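Local coordinates for protein dihydrofolate reductase (Moritella profunda, PDB 3IA4) that probably reduces 7,8-dihydrofolate to tetrahydrofolate with NADPH, a key step of folate metabolism, and here holds NADPH and the antifolate methotrexate, at residues L31-T36 with P56-I61; D68-P71 with T75-A78. All blocks are in the same frame, centred on the assembly; numbering follows the deposited sequence.

Interaction 1 (L31-T36 with P56-I61); sequences LFKRAT and PGRLNI. With MTX (methotrexate), chain F.
R58 NH1 donates to O1 of methotrexate, in the alpha-carboxylate of its glutamate tail, at 2.8 Å. The same R58 NH1 donates to T36 OG1 at 3.0 Å. This is the arginine site for the alpha-carboxylate in the dihydrofolate reductase fold, where the end of helix 26-36 faces the loop leading into strand 60-63. R58 NH2 donates to methotrexate O2 at 2.8 Å in a nearly straight bond (178°), so the two flat groups pair two to two. An arginine suits the place because its other edge is occupied as well: NE and NH2 both grip the carbonyl O of P56, which fixes the plane of the guanidinium. T36 OG1 in turn donates to the carbonyl O of F32 at 2.8 Å, and this leaves the threonine oxygen to accept from R58. K33 adds a third donor, K33 NZ reaching methotrexate O2 at 3.2 Å; two cations round one carboxylate probably favour its ionised form. A leucine in place of R58 would probably cost the carboxylate its two-nitrogen grip and leave T36 OG1 and P56 O without these donors. The flat apolar ring of F32, its CG swung opposite the backbone N (chi1 165°), has methotrexate N5 over one face, with F32 CD1 3.4 Å from C4 of the pteridine.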
loop_
_atom_site.group_PDB
_atom_site.type_symbol
_atom_site.label_atom_id
_atom_site.label_comp_id
_atom_site.label_asym_id
_atom_site.label_seq_id
_atom_site.Cartn_x
_atom_site.Cartn_y
_atom_site.Cartn_z
ATOM N N LEU A 31 -6.016 -0.219 -10.432
ATOM C CA LEU A 31 -6.451 -1.144 -9.400
ATOM C C LEU A 31 -6.293 -0.510 -8.030
ATOM O O LEU A 31 -7.167 -0.629 -7.164
ATOM C CB LEU A 31 -5.611 -2.443 -9.496
ATOM C CG LEU A 31 -5.914 -3.623 -8.574
ATOM C CD1 LEU A 31 -5.245 -4.908 -9.107
ATOM C CD2 LEU A 31 -5.450 -3.283 -7.127
ATOM N N PHE A 32 -5.147 0.130 -7.804
ATOM C CA PHE A 32 -4.906 0.784 -6.520
ATOM C C PHE A 32 -5.987 1.864 -6.265
ATOM O O PHE A 32 -6.561 2.021 -5.161
ATOM C CB PHE A 32 -3.490 1.393 -6.537
ATOM C CG PHE A 32 -3.224 2.374 -5.448
ATOM C CD1 PHE A 32 -2.836 1.937 -4.165
ATOM C CD2 PHE A 32 -3.367 3.741 -5.664
ATOM C CE1 PHE A 32 -2.592 2.829 -3.165
ATOM C CE2 PHE A 32 -3.166 4.639 -4.646
ATOM C CZ PHE A 32 -2.725 4.208 -3.400
ATOM N N LYS A 33 -6.231 2.642 -7.285
ATOM C CA LYS A 33 -7.252 3.689 -7.138
ATOM C C LYS A 33 -8.636 3.129 -6.798
ATOM O O LYS A 33 -9.301 3.624 -5.864
ATOM C CB LYS A 33 -7.321 4.507 -8.423
ATOM C CG LYS A 33 -8.247 5.725 -8.254
ATOM C CD LYS A 33 -8.479 6.310 -9.660
ATOM C CE LYS A 33 -9.416 7.509 -9.608
ATOM N NZ LYS A 33 -8.647 8.806 -9.652
ATOM N N ARG A 34 -9.097 2.105 -7.525
ATOM C CA ARG A 34 -10.385 1.527 -7.214
ATOM C C ARG A 34 -10.450 1.036 -5.758
ATOM O O ARG A 34 -11.511 1.101 -5.086
ATOM C CB ARG A 34 -10.709 0.325 -8.110
ATOM C CG ARG A 34 -10.752 0.566 -9.599
ATOM C CD ARG A 34 -11.322 -0.702 -10.280
ATOM N NE ARG A 34 -10.352 -1.801 -10.455
ATOM C CZ ARG A 34 -9.465 -1.838 -11.457
ATOM N NH1 ARG A 34 -9.412 -0.837 -12.324
ATOM N NH2 ARG A 34 -8.618 -2.855 -11.588
ATOM N N ALA A 35 -9.324 0.525 -5.260
ATOM C CA ALA A 35 -9.354 -0.109 -3.967
ATOM C C ALA A 35 -9.263 0.871 -2.800
ATOM O O ALA A 35 -9.632 0.544 -1.656
ATOM C CB ALA A 35 -8.194 -1.199 -3.840
ATOM N N THR A 36 -8.763 2.065 -3.096
ATOM C CA THR A 36 -8.510 3.050 -2.046
ATOM C C THR A 36 -9.464 4.273 -2.096
ATOM O O THR A 36 -9.584 4.971 -1.088
ATOM C CB THR A 36 -7.070 3.571 -2.070
ATOM O OG1 THR A 36 -6.793 4.153 -3.341
ATOM C CG2 THR A 36 -6.072 2.382 -1.825
ATOM N N PRO A 56 -6.365 12.610 -4.784
ATOM C CA PRO A 56 -7.767 13.038 -4.538
ATOM C C PRO A 56 -8.715 11.956 -4.040
ATOM O O PRO A 56 -8.513 10.750 -4.263
ATOM C CB PRO A 56 -8.237 13.590 -5.930
ATOM C CG PRO A 56 -6.947 13.751 -6.731
ATOM C CD PRO A 56 -5.926 12.769 -6.179
ATOM N N GLY A 57 -9.788 12.340 -3.346
ATOM C CA GLY A 57 -10.864 11.407 -3.030
ATOM C C GLY A 57 -10.543 10.551 -1.811
ATOM O O GLY A 57 -11.277 9.615 -1.495
ATOM N N ARG A 58 -9.413 10.885 -1.188
ATOM C CA ARG A 58 -8.885 10.167 -0.022
ATOM C C ARG A 58 -8.315 11.109 0.996
ATOM O O ARG A 58 -7.641 12.044 0.635
ATOM C CB ARG A 58 -7.787 9.184 -0.506
ATOM C CG ARG A 58 -8.366 7.928 -1.195
ATOM C CD ARG A 58 -7.455 7.335 -2.256
ATOM N NE ARG A 58 -7.454 8.218 -3.415
ATOM C CZ ARG A 58 -6.908 7.914 -4.594
ATOM N NH1 ARG A 58 -6.269 6.726 -4.808
ATOM N NH2 ARG A 58 -6.953 8.825 -5.554
ATOM N N LEU A 59 -8.526 10.832 2.315
ATOM C CA LEU A 59 -7.804 11.535 3.377
ATOM C C LEU A 59 -6.371 11.016 3.346
ATOM O O LEU A 59 -6.180 9.829 3.579
ATOM C CB LEU A 59 -8.433 11.224 4.752
ATOM C CG LEU A 59 -7.684 11.775 5.968
ATOM C CD1 LEU A 59 -7.376 13.270 5.833
ATOM C CD2 LEU A 59 -8.422 11.424 7.330
ATOM N N ASN A 60 -5.409 11.882 3.019
ATOM C CA ASN A 60 -4.009 11.421 2.924
ATOM C C ASN A 60 -3.340 11.657 4.286
ATOM O O ASN A 60 -3.166 12.788 4.684
ATOM C CB ASN A 60 -3.205 12.200 1.848
ATOM C CG ASN A 60 -3.570 11.821 0.408
ATOM O OD1 ASN A 60 -2.688 11.633 -0.413
ATOM N ND2 ASN A 60 -4.859 11.786 0.076
ATOM N N ILE A 61 -2.885 10.589 4.974
ATOM C CA ILE A 61 -2.227 10.732 6.283
ATOM C C ILE A 61 -0.784 10.304 6.071
ATOM O O ILE A 61 -0.575 9.229 5.538
ATOM C CB ILE A 61 -2.935 9.828 7.330
ATOM C CG1 ILE A 61 -4.398 10.256 7.484
ATOM C CG2 ILE A 61 -2.160 9.784 8.688
ATOM C CD1 ILE A 61 -5.263 9.241 8.229
HETATM N N1 MTX F . -0.210 -0.512 -6.025
HETATM C C2 MTX F . -0.753 -1.247 -5.031
HETATM N NA2 MTX F . -1.422 -2.362 -5.383
HETATM N N3 MTX F . -0.636 -0.860 -3.726
HETATM C C4 MTX F . 0.024 0.289 -3.388
HETATM N NA4 MTX F . 0.141 0.596 -2.119
HETATM C C4A MTX F . 0.544 1.055 -4.384
HETATM N N5 MTX F . 1.169 2.237 -4.061
HETATM C C6 MTX F . 1.704 2.997 -5.070
HETATM C C7 MTX F . 1.607 2.645 -6.415
HETATM N N8 MTX F . 0.943 1.454 -6.741
HETATM C C8A MTX F . 0.430 0.675 -5.709
HETATM C C9 MTX F . 2.417 4.280 -4.658
HETATM N N10 MTX F . 2.705 5.170 -5.782
HETATM C CM MTX F . 4.136 5.378 -6.111
HETATM C C11 MTX F . -0.337 7.164 -7.893
HETATM C C12 MTX F . 0.991 7.329 -8.263
HETATM C C13 MTX F . 1.997 6.690 -7.567
HETATM C C14 MTX F . 1.671 5.847 -6.505
HETATM C C15 MTX F . 0.328 5.683 -6.172
HETATM C C16 MTX F . -0.675 6.380 -6.788
HETATM C C MTX F . -1.453 7.770 -8.630
HETATM O O MTX F . -1.286 8.932 -9.366
HETATM N N MTX F . -2.606 7.106 -8.585
HETATM C CA MTX F . -3.844 7.604 -9.113
HETATM C CT MTX F . -4.914 7.500 -8.049
HETATM O O1 MTX F . -4.831 6.583 -7.177
HETATM O O2 MTX F . -5.882 8.301 -8.071
HETATM C CB MTX F . -4.326 6.791 -10.321
HETATM C CG MTX F . -3.335 6.870 -11.481
HETATM C CD MTX F . -3.220 8.257 -12.122
HETATM O OE1 MTX F . -2.460 8.455 -13.115
HETATM O OE2 MTX F . -3.867 9.232 -11.687
#

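Interaction 2 (D68-P71 with T75-A78); sequences DYQP and TVVA. With NDP (NADPH dihydro-nicotinamide-adenine-dinucleotide phosphate), chain E.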
loop_
_atom_site.group_PDB
_atom_site.type_symbol
_atom_site.label_atom_id
_atom_site.label_comp_id
_atom_site.label_asym_id
_atom_site.label_seq_id
_atom_site.Cartn_x
_atom_site.Cartn_y
_atom_site.Cartn_z
ATOM N N ASP A 68 8.942 19.972 11.453
ATOM C CA ASP A 68 8.575 21.014 10.481
ATOM C C ASP A 68 8.156 20.488 9.086
ATOM O O ASP A 68 8.056 21.254 8.114
ATOM C CB ASP A 68 9.680 22.076 10.383
ATOM N N TYR A 69 7.896 19.186 8.989
ATOM C CA TYR A 69 7.514 18.582 7.703
ATOM C C TYR A 69 6.006 18.741 7.511
ATOM O O TYR A 69 5.216 18.223 8.293
ATOM C CB TYR A 69 7.911 17.093 7.666
ATOM C CG TYR A 69 7.646 16.420 6.340
ATOM C CD1 TYR A 69 6.577 15.550 6.197
ATOM C CD2 TYR A 69 8.447 16.669 5.232
ATOM C CE1 TYR A 69 6.328 14.936 4.971
ATOM C CE2 TYR A 69 8.194 16.052 4.006
ATOM C CZ TYR A 69 7.149 15.172 3.904
ATOM O OH TYR A 69 6.916 14.517 2.714
ATOM N N GLN A 70 5.598 19.489 6.494
ATOM C CA GLN A 70 4.174 19.772 6.350
ATOM C C GLN A 70 3.742 20.073 4.928
ATOM O O GLN A 70 3.479 21.246 4.553
ATOM C CB GLN A 70 3.730 20.909 7.267
ATOM C CG GLN A 70 2.227 21.142 7.123
ATOM C CD GLN A 70 1.423 19.879 7.450
ATOM O OE1 GLN A 70 1.312 19.503 8.626
ATOM N NE2 GLN A 70 0.873 19.211 6.412
ATOM N N PRO A 71 3.663 19.029 4.107
ATOM C CA PRO A 71 3.231 19.251 2.727
ATOM C C PRO A 71 1.776 19.754 2.674
ATOM O O PRO A 71 0.955 19.460 3.559
ATOM C CB PRO A 71 3.366 17.853 2.087
ATOM C CG PRO A 71 4.215 17.031 3.125
ATOM C CD PRO A 71 3.812 17.594 4.415
ATOM N N THR A 75 -2.328 15.303 6.008
ATOM C CA THR A 75 -2.247 15.397 7.441
ATOM C C THR A 75 -1.022 14.627 7.896
ATOM O O THR A 75 -0.954 13.413 7.679
ATOM C CB THR A 75 -3.508 14.762 8.046
ATOM O OG1 THR A 75 -4.637 15.537 7.583
ATOM C CG2 THR A 75 -3.416 14.708 9.591
ATOM N N VAL A 76 -0.059 15.326 8.515
ATOM C CA VAL A 76 1.166 14.662 8.996
ATOM C C VAL A 76 0.993 14.302 10.439
ATOM O O VAL A 76 0.580 15.144 11.264
ATOM C CB VAL A 76 2.409 15.569 8.829
ATOM C CG1 VAL A 76 3.644 14.958 9.500
ATOM C CG2 VAL A 76 2.640 15.781 7.298
ATOM N N VAL A 77 1.306 13.052 10.773
ATOM C CA VAL A 77 1.206 12.583 12.177
ATOM C C VAL A 77 2.523 11.968 12.584
ATOM O O VAL A 77 3.267 11.438 11.727
ATOM C CB VAL A 77 0.102 11.568 12.356
ATOM C CG1 VAL A 77 -1.313 12.224 12.153
ATOM C CG2 VAL A 77 0.291 10.419 11.365
ATOM N N ALA A 78 2.840 12.006 13.885
ATOM C CA ALA A 78 4.162 11.585 14.299
ATOM C C ALA A 78 4.211 10.188 14.895
ATOM O O ALA A 78 5.294 9.699 15.274
ATOM C CB ALA A 78 4.755 12.618 15.322
HETATM P PA NDP E . 8.209 4.601 3.902
HETATM O O1A NDP E . 7.681 3.516 4.805
HETATM O O2A NDP E . 7.403 5.117 2.750
HETATM O O5B NDP E . 8.693 5.917 4.745
HETATM C C5B NDP E . 9.495 5.717 5.929
HETATM C C4B NDP E . 9.566 7.080 6.607
HETATM O O4B NDP E . 8.332 7.243 7.319
HETATM C C3B NDP E . 10.598 7.073 7.762
HETATM O O3B NDP E . 11.902 7.333 7.254
HETATM C C2B NDP E . 10.068 8.125 8.722
HETATM O O2B NDP E . 10.136 9.435 8.148
HETATM C C1B NDP E . 8.594 7.781 8.648
HETATM N N9A NDP E . 8.153 6.822 9.684
HETATM C C8A NDP E . 8.218 5.485 9.592
HETATM N N7A NDP E . 7.645 4.898 10.663
HETATM C C5A NDP E . 7.180 5.902 11.457
HETATM C C6A NDP E . 6.437 6.018 12.720
HETATM N N6A NDP E . 6.073 4.924 13.465
HETATM N N1A NDP E . 6.158 7.304 13.128
HETATM C C2A NDP E . 6.461 8.412 12.460
HETATM N N3A NDP E . 7.132 8.365 11.312
HETATM C C4A NDP E . 7.497 7.149 10.786
HETATM O O3 NDP E . 9.676 4.210 3.344
HETATM P PN NDP E . 10.382 2.913 2.706
HETATM O O1N NDP E . 10.315 1.803 3.689
HETATM O O2N NDP E . 11.705 3.340 2.179
HETATM O O5D NDP E . 9.395 2.492 1.540
HETATM C C5D NDP E . 9.396 3.255 0.341
HETATM C C4D NDP E . 9.584 2.325 -0.852
HETATM O O4D NDP E . 8.375 1.500 -1.038
HETATM C C3D NDP E . 9.792 3.052 -2.190
HETATM O O3D NDP E . 10.713 2.290 -2.991
HETATM C C2D NDP E . 8.419 2.994 -2.863
HETATM O O2D NDP E . 8.464 3.076 -4.309
HETATM C C1D NDP E . 7.962 1.634 -2.412
HETATM N N1N NDP E . 6.517 1.430 -2.390
HETATM C C2N NDP E . 6.029 0.386 -3.062
HETATM C C3N NDP E . 4.692 0.087 -2.978
HETATM C C7N NDP E . 4.180 -1.083 -3.759
HETATM O O7N NDP E . 3.034 -1.435 -3.571
HETATM N N7N NDP E . 4.974 -1.808 -4.553
HETATM C C4N NDP E . 3.673 0.887 -2.181
HETATM C C5N NDP E . 4.372 1.935 -1.458
HETATM C C6N NDP E . 5.711 2.194 -1.619
HETATM P P2B NDP E . 10.902 10.639 8.923
HETATM O O1X NDP E . 10.444 11.822 8.188
HETATM O O2X NDP E . 10.493 10.469 10.346
HETATM O O3X NDP E . 12.364 10.299 8.815
HETATM O O HOH W 1 -0.807 18.093 9.387
#
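The methyl CG2 of V76 sits 3.6 Å from CD of P71, the closest approach between the two segments. They form a loop-to-edge-strand contact: 68-71 belongs to the connection from strand 60-63 to strand 75-77, the latter an outermost strand of the mixed central sheet of the dihydrofolate reductase fold, and the chain folds back so that the loop lies beside the strand it is about to enter. V76 directs its side chain at the loop, and a branched valine suits the spot because its two methyls share the work. V76 CG2, anti to the carbonyl carbon, meets the proline ring and comes within 3.7 Å of Y69 O, and V76 CG1 meets that oxygen at 3.8 Å. The tyrosine ring comes obliquely, Y69 CD1 4.1 Å from V76 CG2, and P71 CD also lies over one face of that ring, nearer its edge than its centre. Y69 and P71 both touch F48 of helix 45-51, and Y69 also makes a cation-pi contact with R45, which binds NADPH.

The exposed side belongs to Q70, whose contact with V76 is looser, Q70 NE2 standing 4.0 Å from V76 CG2. A bend at chi2 (58°) curls its amide back, and NE2 donates to its neighbour's carbonyl, P71 O, as well as to V74 O. A long amide fits here because one end bonds the loop carbonyls and the other, through a water, reaches the strand: the water donates to Q70 OE1 at 2.7 Å and accepts from the backbone N of V76 at 3.0 Å.

Interactions 1 and 2 follow one another along the chain, their centres 19 Å apart, and meet in the central sheet, where strands 60-63 and 75-77 are parallel neighbours. N60 O and T75 N, 3.0 Å apart, make a probable hydrogen bond between them, and I61 CG2 packs against V77 CG2 at 3.7 Å. Each contact lies by a different ligand. Interaction 1 forms part of the methotrexate pocket, with the side chain of F32 about 7 Å from the bound NADPH; interaction 2 lies at the surface by the cofactor's adenine end, where A78, further along segment 75-78 than the packed V76, brings its O within 3.3 Å of C2A of NADPH.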